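PDB 6U4B: WbbM protein, which acts as a trimeric, bifunctional glycosyltransferase, an O-antigen polymerase of Klebsiella pneumoniae. Local coordinates for residues 523-528 against 555-560; 408-413 against 577-582; 84-89 against 229-234. All coordinates share one frame; numbering follows the deposited sequence.

Interaction 1: 523-528 against 555-560; sequences LEWNVY and KPKMIH. With MG (magnesium ion), chain C.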
loop_
_atom_site.group_PDB
_atom_site.type_symbol
_atom_site.label_atom_id
_atom_site.label_comp_id
_atom_site.label_asym_id
_atom_site.label_seq_id
_atom_site.Cartn_x
_atom_site.Cartn_y
_atom_site.Cartn_z
ATOM N N LEU A 523 -13.908 22.191 19.059
ATOM C CA LEU A 523 -12.978 22.647 18.032
ATOM C C LEU A 523 -12.210 21.498 17.386
ATOM O O LEU A 523 -11.662 21.674 16.292
ATOM C CB LEU A 523 -12.010 23.665 18.642
ATOM C CG LEU A 523 -11.049 24.430 17.732
ATOM C CD1 LEU A 523 -11.779 25.067 16.561
ATOM C CD2 LEU A 523 -10.327 25.485 18.549
ATOM N N GLU A 524 -12.165 20.328 18.030
ATOM C CA GLU A 524 -11.472 19.179 17.456
ATOM C C GLU A 524 -12.081 18.735 16.131
ATOM O O GLU A 524 -11.422 18.020 15.369
ATOM C CB GLU A 524 -11.480 18.003 18.438
ATOM C CG GLU A 524 -10.617 18.189 19.681
ATOM C CD GLU A 524 -11.210 19.167 20.681
ATOM O OE1 GLU A 524 -10.440 19.954 21.272
ATOM O OE2 GLU A 524 -12.443 19.146 20.874
ATOM N N TRP A 525 -13.314 19.140 15.839
ATOM C CA TRP A 525 -14.007 18.718 14.630
ATOM C C TRP A 525 -13.785 19.654 13.448
ATOM O O TRP A 525 -14.334 19.405 12.370
ATOM C CB TRP A 525 -15.508 18.575 14.905
ATOM C CG TRP A 525 -15.871 17.210 15.393
ATOM C CD1 TRP A 525 -16.305 16.868 16.641
ATOM C CD2 TRP A 525 -15.808 15.992 14.642
ATOM N NE1 TRP A 525 -16.524 15.512 16.711
ATOM C CE2 TRP A 525 -16.225 14.952 15.496
ATOM C CE3 TRP A 525 -15.440 15.680 13.329
ATOM C CZ2 TRP A 525 -16.289 13.623 15.078
ATOM C CZ3 TRP A 525 -15.502 14.361 12.916
ATOM C CH2 TRP A 525 -15.923 13.349 13.788
ATOM N N ASN A 526 -12.994 20.714 13.617
ATOM C CA ASN A 526 -12.699 21.625 12.517
ATOM C C ASN A 526 -11.372 22.332 12.769
ATOM O O ASN A 526 -11.342 23.542 13.011
ATOM C CB ASN A 526 -13.829 22.644 12.343
ATOM C CG ASN A 526 -13.808 23.313 10.981
ATOM O OD1 ASN A 526 -12.768 23.397 10.329
ATOM N ND2 ASN A 526 -14.965 23.796 10.545
ATOM N N VAL A 527 -10.273 21.589 12.700
ATOM C CA VAL A 527 -8.957 22.110 13.053
ATOM C C VAL A 527 -8.293 22.644 11.789
ATOM O O VAL A 527 -7.987 21.884 10.866
ATOM C CB VAL A 527 -8.094 21.034 13.724
ATOM C CG1 VAL A 527 -6.718 21.589 14.076
ATOM C CG2 VAL A 527 -8.790 20.503 14.970
ATOM N N TYR A 528 -8.074 23.957 11.744
ATOM C CA TYR A 528 -7.291 24.538 10.663
ATOM C C TYR A 528 -5.874 23.980 10.690
ATOM O O TYR A 528 -5.256 23.861 11.752
ATOM C CB TYR A 528 -7.239 26.061 10.786
ATOM C CG TYR A 528 -8.562 26.770 10.610
ATOM C CD1 TYR A 528 -9.299 27.186 11.710
ATOM C CD2 TYR A 528 -9.062 27.045 9.343
ATOM C CE1 TYR A 528 -10.501 27.843 11.558
ATOM C CE2 TYR A 528 -10.266 27.704 9.179
ATOM C CZ TYR A 528 -10.980 28.100 10.290
ATOM O OH TYR A 528 -12.178 28.759 10.135
ATOM N N LYS A 555 -5.016 16.530 18.946
ATOM C CA LYS A 555 -5.801 15.333 18.640
ATOM C C LYS A 555 -7.013 15.723 17.804
ATOM O O LYS A 555 -8.159 15.649 18.262
ATOM C CB LYS A 555 -6.223 14.618 19.922
ATOM C CG LYS A 555 -6.552 13.151 19.716
ATOM C CD LYS A 555 -5.358 12.407 19.134
ATOM C CE LYS A 555 -5.733 10.994 18.719
ATOM N NZ LYS A 555 -4.597 10.292 18.059
ATOM N N PRO A 556 -6.792 16.133 16.556
ATOM C CA PRO A 556 -7.918 16.571 15.723
ATOM C C PRO A 556 -8.824 15.411 15.357
ATOM O O PRO A 556 -8.388 14.264 15.227
ATOM C CB PRO A 556 -7.240 17.154 14.474
ATOM C CG PRO A 556 -5.791 17.313 14.841
ATOM C CD PRO A 556 -5.512 16.238 15.840
ATOM N N LYS A 557 -10.110 15.723 15.201
ATOM C CA LYS A 557 -11.049 14.772 14.627
ATOM C C LYS A 557 -11.351 15.060 13.165
ATOM O O LYS A 557 -11.753 14.144 12.436
ATOM C CB LYS A 557 -12.345 14.747 15.444
ATOM C CG LYS A 557 -12.129 14.204 16.849
ATOM C CD LYS A 557 -13.428 13.944 17.586
ATOM C CE LYS A 557 -13.159 13.231 18.905
ATOM N NZ LYS A 557 -14.374 13.138 19.760
ATOM N N MET A 558 -11.148 16.301 12.723
ATOM C CA MET A 558 -11.175 16.642 11.308
ATOM C C MET A 558 -10.157 17.746 11.079
ATOM O O MET A 558 -10.112 18.716 11.839
ATOM C CB MET A 558 -12.573 17.085 10.852
ATOM C CG MET A 558 -12.648 17.526 9.390
ATOM S SD MET A 558 -12.225 19.262 9.102
ATOM C CE MET A 558 -13.834 20.044 9.237
ATOM N N ILE A 559 -9.354 17.595 10.033
ATOM C CA ILE A 559 -8.326 18.560 9.671
ATOM C C ILE A 559 -8.820 19.333 8.459
ATOM O O ILE A 559 -9.180 18.737 7.439
ATOM C CB ILE A 559 -6.988 17.865 9.382
ATOM C CG1 ILE A 559 -6.500 17.129 10.629
ATOM C CG2 ILE A 559 -5.960 18.871 8.894
ATOM C CD1 ILE A 559 -5.405 16.117 10.363
ATOM N N HIS A 560 -8.848 20.657 8.567
ATOM C CA HIS A 560 -9.369 21.522 7.518
ATOM C C HIS A 560 -8.197 22.228 6.847
ATOM O O HIS A 560 -7.547 23.085 7.457
ATOM C CB HIS A 560 -10.366 22.528 8.090
ATOM C CG HIS A 560 -11.223 23.184 7.054
ATOM N ND1 HIS A 560 -12.259 24.036 7.373
ATOM C CD2 HIS A 560 -11.200 23.110 5.702
ATOM C CE1 HIS A 560 -12.837 24.457 6.262
ATOM N NE2 HIS A 560 -12.214 23.910 5.235
HETATM MG MG MG C . -12.750 24.482 3.331
#
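One face of the W525 indole carries the aliphatic part of K557: K557 CB stands 3.7 Å from the centroid of the six-membered ring, almost on its normal, and K557 CD lies 3.6 Å from W525 NE1. The extended K557 chain takes NZ on to a salt bridge with E417. At the edge of the H560 imidazole sits N526 OD1, whose lone pair accepts from H560 ND1 at 3.1 Å in a bent bond (140°), with amide and ring planes 37° apart. The Y528 ring lies almost parallel to that imidazole, but displaced well to its side. The N526 amide lies alongside H560 because CG is anti to the backbone N (chi1 -162°), and Q473 takes its ND2.

Two backbone bonds, V527 N to M558 O (3.0 Å) and H560 N to V527 O (2.7 Å), pair the strands in parallel. E524 O, in the short 3-10 segment that precedes strand 527-528, accepts from both K557 N and M558 N. Helix 543-554 completes this beta-alpha-beta unit.

While H560 ND1 donates to N526, H560 NE2 binds magnesium, beside D406 and D408; N526 thus acts as a second-shell residue and probably helps to fix the rotation of the imidazole.

Interaction 2: 408-413 against 577-582; sequences DTVVKA and DDFIEN. With MG (magnesium ion), chain C.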
loop_
_atom_site.group_PDB
_atom_site.type_symbol
_atom_site.label_atom_id
_atom_site.label_comp_id
_atom_site.label_asym_id
_atom_site.label_seq_id
_atom_site.Cartn_x
_atom_site.Cartn_y
_atom_site.Cartn_z
ATOM N N ASP A 408 -11.930 20.042 1.156
ATOM C CA ASP A 408 -10.509 20.195 1.474
ATOM C C ASP A 408 -10.215 19.802 2.919
ATOM O O ASP A 408 -9.558 20.525 3.670
ATOM C CB ASP A 408 -10.060 21.622 1.184
ATOM C CG ASP A 408 -10.889 22.657 1.918
ATOM O OD1 ASP A 408 -11.953 22.295 2.466
ATOM O OD2 ASP A 408 -10.473 23.834 1.950
ATOM N N THR A 409 -10.718 18.635 3.318
ATOM C CA THR A 409 -10.544 18.129 4.672
ATOM C C THR A 409 -10.148 16.658 4.622
ATOM O O THR A 409 -10.283 15.988 3.597
ATOM C CB THR A 409 -11.828 18.271 5.503
ATOM O OG1 THR A 409 -12.847 17.429 4.948
ATOM C CG2 THR A 409 -12.320 19.717 5.518
ATOM N N VAL A 410 -9.648 16.166 5.755
ATOM C CA VAL A 410 -9.569 14.740 6.044
ATOM C C VAL A 410 -10.040 14.541 7.477
ATOM O O VAL A 410 -9.775 15.377 8.347
ATOM C CB VAL A 410 -8.146 14.159 5.852
ATOM C CG1 VAL A 410 -7.709 14.237 4.394
ATOM C CG2 VAL A 410 -7.136 14.850 6.761
ATOM N N VAL A 411 -10.754 13.448 7.722
ATOM C CA VAL A 411 -11.233 13.141 9.063
ATOM C C VAL A 411 -10.248 12.199 9.736
ATOM O O VAL A 411 -9.548 11.415 9.082
ATOM C CB VAL A 411 -12.656 12.543 9.046
ATOM C CG1 VAL A 411 -13.609 13.474 8.307
ATOM C CG2 VAL A 411 -12.651 11.162 8.421
ATOM N N LYS A 412 -10.177 12.296 11.064
ATOM C CA LYS A 412 -9.381 11.390 11.882
ATOM C C LYS A 412 -10.254 10.570 12.821
ATOM O O LYS A 412 -9.733 9.952 13.758
ATOM C CB LYS A 412 -8.338 12.170 12.689
ATOM C CG LYS A 412 -7.503 13.138 11.864
ATOM C CD LYS A 412 -6.419 12.418 11.082
ATOM C CE LYS A 412 -5.369 11.839 12.013
ATOM N NZ LYS A 412 -4.211 11.285 11.262
ATOM N N ALA A 413 -11.567 10.550 12.596
ATOM C CA ALA A 413 -12.490 9.886 13.500
ATOM C C ALA A 413 -13.747 9.501 12.736
ATOM O O ALA A 413 -13.968 9.923 11.597
ATOM C CB ALA A 413 -12.838 10.779 14.699
ATOM N N ASP A 577 1.211 14.873 6.243
ATOM C CA ASP A 577 1.208 13.414 6.231
ATOM C C ASP A 577 -0.205 12.855 6.354
ATOM O O ASP A 577 -0.496 11.785 5.806
ATOM C CB ASP A 577 2.092 12.875 7.354
ATOM C CG ASP A 577 3.549 13.280 7.200
ATOM O OD1 ASP A 577 3.965 13.622 6.073
ATOM O OD2 ASP A 577 4.282 13.253 8.211
ATOM N N ASP A 578 -1.091 13.562 7.064
ATOM C CA ASP A 578 -2.471 13.107 7.208
ATOM C C ASP A 578 -3.200 13.093 5.874
ATOM O O ASP A 578 -4.101 12.272 5.667
ATOM C CB ASP A 578 -3.213 14.001 8.198
ATOM C CG ASP A 578 -2.580 13.995 9.569
ATOM O OD1 ASP A 578 -2.893 13.088 10.367
ATOM O OD2 ASP A 578 -1.751 14.885 9.840
ATOM N N PHE A 579 -2.839 13.999 4.966
ATOM C CA PHE A 579 -3.446 14.008 3.642
ATOM C C PHE A 579 -2.849 12.919 2.757
ATOM O O PHE A 579 -3.583 12.161 2.114
ATOM C CB PHE A 579 -3.268 15.383 3.001
ATOM C CG PHE A 579 -3.670 15.433 1.559
ATOM C CD1 PHE A 579 -4.995 15.605 1.203
ATOM C CD2 PHE A 579 -2.721 15.310 0.556
ATOM C CE1 PHE A 579 -5.369 15.647 -0.128
ATOM C CE2 PHE A 579 -3.088 15.352 -0.773
ATOM C CZ PHE A 579 -4.414 15.521 -1.117
ATOM N N ILE A 580 -1.515 12.837 2.714
ATOM C CA ILE A 580 -0.840 11.831 1.895
ATOM C C ILE A 580 -1.282 10.432 2.294
ATOM O O ILE A 580 -1.517 9.571 1.438
ATOM C CB ILE A 580 0.687 11.994 2.013
ATOM C CG1 ILE A 580 1.135 13.275 1.314
ATOM C CG2 ILE A 580 1.412 10.781 1.446
ATOM C CD1 ILE A 580 0.784 13.321 -0.162
ATOM N N GLU A 581 -1.409 10.192 3.602
ATOM C CA GLU A 581 -1.854 8.899 4.112
ATOM C C GLU A 581 -3.119 8.414 3.409
ATOM O O GLU A 581 -3.271 7.218 3.140
ATOM C CB GLU A 581 -2.088 9.009 5.619
ATOM C CG GLU A 581 -2.607 7.758 6.297
ATOM C CD GLU A 581 -3.110 8.044 7.703
ATOM O OE1 GLU A 581 -4.249 7.647 8.027
ATOM O OE2 GLU A 581 -2.372 8.686 8.479
ATOM N N ASN A 582 -4.031 9.330 3.094
ATOM C CA ASN A 582 -5.306 8.964 2.493
ATOM C C ASN A 582 -5.293 9.014 0.973
ATOM O O ASN A 582 -6.212 8.476 0.344
ATOM C CB ASN A 582 -6.417 9.871 3.034
ATOM C CG ASN A 582 -6.676 9.647 4.507
ATOM O OD1 ASN A 582 -7.164 8.588 4.905
ATOM N ND2 ASN A 582 -6.347 10.638 5.328
HETATM MG MG MG C . -12.750 24.482 3.331
HETATM O O HOH W 1 -7.262 9.957 8.412
HETATM O O HOH W 2 -4.550 10.688 8.524
HETATM O O HOH W 3 -5.774 8.448 10.973
#
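K412 reaches D578 through two bends in its chain (chi2 -78°, chi3 -68°), which turn NZ from the end of strand 409-411 toward the helix. D578 answers with CG beside its own backbone N, so that the carboxylate projects from the helix and meets the lysine at about a right angle. K412 NZ and D578 OD1 form a salt bridge, although the modelled 2.4 Å is too short to be taken literally. E581 supplies a second acidic group near NZ, beyond salt-bridge range, and has its own partner in R325.

Next to the ion pair, V410 points its two methyls at the helix. V410 CG2 lies 4.1 Å from D578 O, V410 CG1 is 4.0 Å from N582 ND2, and CG1 also approaches F579 CD1 at 4.4 Å. N582 ND2 gives a weak bond to D578 O, one turn back, and donates to a water that in turn donates to V411 O at 2.8 Å. A second water accepts from K412 NZ, also at 2.8 Å, and donates to D578 O. The axes of 409-411 and 577-582 lie at 78°. The helix itself touches a second subunit, where D577 forms a salt bridge with R349 of that chain.

D408 reaches magnesium with both carboxylate oxygens, OD1 at 2.5 Å and OD2 at 2.7 Å, joining D406 and H560 in a DxD-type site as in many glycosyltransferases. The chemistry therefore changes along 408-413: metal ligation just before the strand, apolar contact within it, and just after it a hydrated ion pair that ties helix 576-583 to it.

Interaction 3: 84-89 against 229-234; sequences AHYWVW and WLFSIL
Aromatic contacts dominate, and all of them involve F231, whose ring is wedged among H85, Y86 and W89. Two are T-shaped. F231 turns its edge to the face of H85, with F231 CE2 standing 3.8 Å above the centre of the imidazole plane and the ring planes 76° apart. Y86 in turn presents its edge to a face of F231, at a centroid separation of 5.4 Å, with Y86 CD2 over the rim of the phenyl ring. The third pair, F231 with the six-membered ring of W89, is close to parallel with a large offset. F231 gains this position with CG beside its backbone N (chi1 -75°), directing the phenyl at the facing helix.

Apolar contacts fill in around the rings. W89 CZ3 meets F231 CD2 at 3.5 Å, and Y86 CB lies 3.8 Å from F231 CZ. L230 CD2 approaches H85 CE1 at 4.0 Å and also sits above the face of F231 opposite Y86, which leaves the phenyl between a tyrosine edge and a leucine methyl.

No hydrogen bond crosses between 84-89 and 229-234; two polar ends have partners outside the segments: H85 NE2 with S227 OG, one turn before F231 on the same helix, and Y86 OH with D70.

Segments 84-89 and 229-234, parts of helices 82-91 and 220-240, have axes at 120°, 11.9 Å apart at closest, a separation bridged by the large rings. H85 also meets F223 and, on the sheet side, F100 of strand 97-102. Across helix 220-240, W229 packs on helices 180-193 and 253-272, so the F231 cluster joins helix 82-91 to a helical layer within the DUF4422 region.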
loop_
_atom_site.group_PDB
_atom_site.type_symbol
_atom_site.label_atom_id
_atom_site.label_comp_id
_atom_site.label_asym_id
_atom_site.label_seq_id
_atom_site.Cartn_x
_atom_site.Cartn_y
_atom_site.Cartn_z
ATOM N N ALA A 84 -36.426 2.273 -21.856
ATOM C CA ALA A 84 -37.496 2.342 -20.864
ATOM C C ALA A 84 -38.611 1.362 -21.208
ATOM O O ALA A 84 -39.097 0.625 -20.339
ATOM C CB ALA A 84 -38.037 3.770 -20.768
ATOM N N HIS A 85 -39.031 1.350 -22.476
ATOM C CA HIS A 85 -39.997 0.369 -22.958
ATOM C C HIS A 85 -39.556 -1.048 -22.607
ATOM O O HIS A 85 -40.319 -1.821 -22.015
ATOM C CB HIS A 85 -40.168 0.539 -24.474
ATOM C CG HIS A 85 -41.138 -0.415 -25.105
ATOM N ND1 HIS A 85 -41.492 -0.330 -26.435
ATOM C CD2 HIS A 85 -41.823 -1.467 -24.601
ATOM C CE1 HIS A 85 -42.353 -1.288 -26.722
ATOM N NE2 HIS A 85 -42.570 -1.994 -25.627
ATOM N N TYR A 86 -38.314 -1.398 -22.955
ATOM C CA TYR A 86 -37.812 -2.743 -22.687
ATOM C C TYR A 86 -37.839 -3.056 -21.196
ATOM O O TYR A 86 -38.272 -4.140 -20.786
ATOM C CB TYR A 86 -36.393 -2.891 -23.241
ATOM C CG TYR A 86 -35.802 -4.273 -23.065
ATOM C CD1 TYR A 86 -35.106 -4.615 -21.911
ATOM C CD2 TYR A 86 -35.941 -5.239 -24.055
ATOM C CE1 TYR A 86 -34.570 -5.877 -21.748
ATOM C CE2 TYR A 86 -35.408 -6.503 -23.899
ATOM C CZ TYR A 86 -34.724 -6.817 -22.746
ATOM O OH TYR A 86 -34.193 -8.077 -22.589
ATOM N N TRP A 87 -37.380 -2.112 -20.367
ATOM C CA TRP A 87 -37.282 -2.367 -18.932
ATOM C C TRP A 87 -38.655 -2.599 -18.313
ATOM O O TRP A 87 -38.820 -3.495 -17.476
ATOM C CB TRP A 87 -36.573 -1.205 -18.236
ATOM C CG TRP A 87 -36.428 -1.406 -16.757
ATOM C CD1 TRP A 87 -35.410 -2.047 -16.111
ATOM C CD2 TRP A 87 -37.334 -0.966 -15.738
ATOM N NE1 TRP A 87 -35.626 -2.033 -14.755
ATOM C CE2 TRP A 87 -36.799 -1.375 -14.499
ATOM C CE3 TRP A 87 -38.545 -0.265 -15.753
ATOM C CZ2 TRP A 87 -37.433 -1.106 -13.287
ATOM C CZ3 TRP A 87 -39.172 0.001 -14.549
ATOM C CH2 TRP A 87 -38.615 -0.419 -13.334
ATOM N N VAL A 88 -39.651 -1.801 -18.707
ATOM C CA VAL A 88 -41.007 -2.006 -18.207
ATOM C C VAL A 88 -41.546 -3.349 -18.680
ATOM O O VAL A 88 -42.171 -4.094 -17.913
ATOM C CB VAL A 88 -41.917 -0.843 -18.647
ATOM C CG1 VAL A 88 -43.360 -1.124 -18.266
ATOM C CG2 VAL A 88 -41.449 0.468 -18.034
ATOM N N TRP A 89 -41.299 -3.681 -19.950
ATOM C CA TRP A 89 -41.774 -4.938 -20.519
ATOM C C TRP A 89 -41.265 -6.139 -19.730
ATOM O O TRP A 89 -42.028 -7.067 -19.439
ATOM C CB TRP A 89 -41.334 -5.022 -21.983
ATOM C CG TRP A 89 -41.581 -6.335 -22.661
ATOM C CD1 TRP A 89 -42.633 -7.181 -22.465
ATOM C CD2 TRP A 89 -40.752 -6.949 -23.655
ATOM N NE1 TRP A 89 -42.509 -8.285 -23.275
ATOM C CE2 TRP A 89 -41.362 -8.165 -24.016
ATOM C CE3 TRP A 89 -39.551 -6.587 -24.275
ATOM C CZ2 TRP A 89 -40.812 -9.023 -24.968
ATOM C CZ3 TRP A 89 -39.006 -7.438 -25.220
ATOM C CH2 TRP A 89 -39.637 -8.642 -25.557
ATOM N N TRP A 229 -43.309 -8.386 -30.556
ATOM C CA TRP A 229 -43.148 -8.202 -31.993
ATOM C C TRP A 229 -42.008 -7.238 -32.300
ATOM O O TRP A 229 -41.134 -7.538 -33.123
ATOM C CB TRP A 229 -44.466 -7.703 -32.589
ATOM C CG TRP A 229 -44.435 -7.400 -34.059
ATOM C CD1 TRP A 229 -44.668 -8.272 -35.082
ATOM C CD2 TRP A 229 -44.187 -6.126 -34.666
ATOM N NE1 TRP A 229 -44.568 -7.624 -36.290
ATOM C CE2 TRP A 229 -44.275 -6.305 -36.061
ATOM C CE3 TRP A 229 -43.894 -4.852 -34.165
ATOM C CZ2 TRP A 229 -44.079 -5.258 -36.962
ATOM C CZ3 TRP A 229 -43.699 -3.817 -35.060
ATOM C CH2 TRP A 229 -43.792 -4.025 -36.443
ATOM N N LEU A 230 -41.993 -6.078 -31.639
ATOM C CA LEU A 230 -41.000 -5.054 -31.954
ATOM C C LEU A 230 -39.584 -5.539 -31.662
ATOM O O LEU A 230 -38.684 -5.403 -32.498
ATOM C CB LEU A 230 -41.292 -3.775 -31.171
ATOM C CG LEU A 230 -40.240 -2.667 -31.289
ATOM C CD1 LEU A 230 -40.223 -2.080 -32.694
ATOM C CD2 LEU A 230 -40.463 -1.578 -30.246
ATOM N N PHE A 231 -39.366 -6.112 -30.478
ATOM C CA PHE A 231 -38.008 -6.459 -30.083
ATOM C C PHE A 231 -37.509 -7.741 -30.734
ATOM O O PHE A 231 -36.294 -7.933 -30.820
ATOM C CB PHE A 231 -37.909 -6.543 -28.559
ATOM C CG PHE A 231 -37.894 -5.199 -27.893
ATOM C CD1 PHE A 231 -36.741 -4.435 -27.883
ATOM C CD2 PHE A 231 -39.039 -4.683 -27.306
ATOM C CE1 PHE A 231 -36.721 -3.190 -27.287
ATOM C CE2 PHE A 231 -39.026 -3.435 -26.707
ATOM C CZ PHE A 231 -37.866 -2.688 -26.699
ATOM N N SER A 232 -38.406 -8.613 -31.203
ATOM C CA SER A 232 -37.961 -9.728 -32.034
ATOM C C SER A 232 -37.361 -9.220 -33.338
ATOM O O SER A 232 -36.372 -9.771 -33.836
ATOM C CB SER A 232 -39.123 -10.681 -32.315
ATOM O OG SER A 232 -40.052 -10.101 -33.215
ATOM N N ILE A 233 -37.946 -8.160 -33.900
ATOM C CA ILE A 233 -37.399 -7.554 -35.109
ATOM C C ILE A 233 -36.094 -6.833 -34.802
ATOM O O ILE A 233 -35.117 -6.938 -35.556
ATOM C CB ILE A 233 -38.436 -6.604 -35.735
ATOM C CG1 ILE A 233 -39.638 -7.398 -36.253
ATOM C CG2 ILE A 233 -37.803 -5.770 -36.842
ATOM C CD1 ILE A 233 -40.889 -6.574 -36.411
ATOM N N LEU A 234 -36.054 -6.088 -33.697
ATOM C CA LEU A 234 -34.851 -5.337 -33.364
ATOM C C LEU A 234 -33.684 -6.261 -33.030
ATOM O O LEU A 234 -32.536 -5.942 -33.357
ATOM C CB LEU A 234 -35.134 -4.371 -32.211
ATOM C CG LEU A 234 -36.213 -3.312 -32.481
ATOM C CD1 LEU A 234 -36.340 -2.340 -31.315
ATOM C CD2 LEU A 234 -35.941 -2.565 -33.786
#

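In the fold
Interactions 1 and 2, both partly buried, share a three-stranded sheet: strand 558-560 lies between 527-528 and 409-411, and probable backbone hydrogen bonds, I559 N to V410 O and K412 N to K557 O, join the two contacts. Both supply ligands to the same magnesium, H560 from one and D408 from the other. Interaction 1 relies on strand hydrogen bonds; interaction 2, nearer the surface at its lysine end, on a salt bridge and waters. Interaction 3 is buried, carries neither metal nor charge pairing, and depends on ring packing between helices. Its centre lies about 55 Å from that of interaction 1, in the DUF4422 part, on the opposite side of the chain's centre.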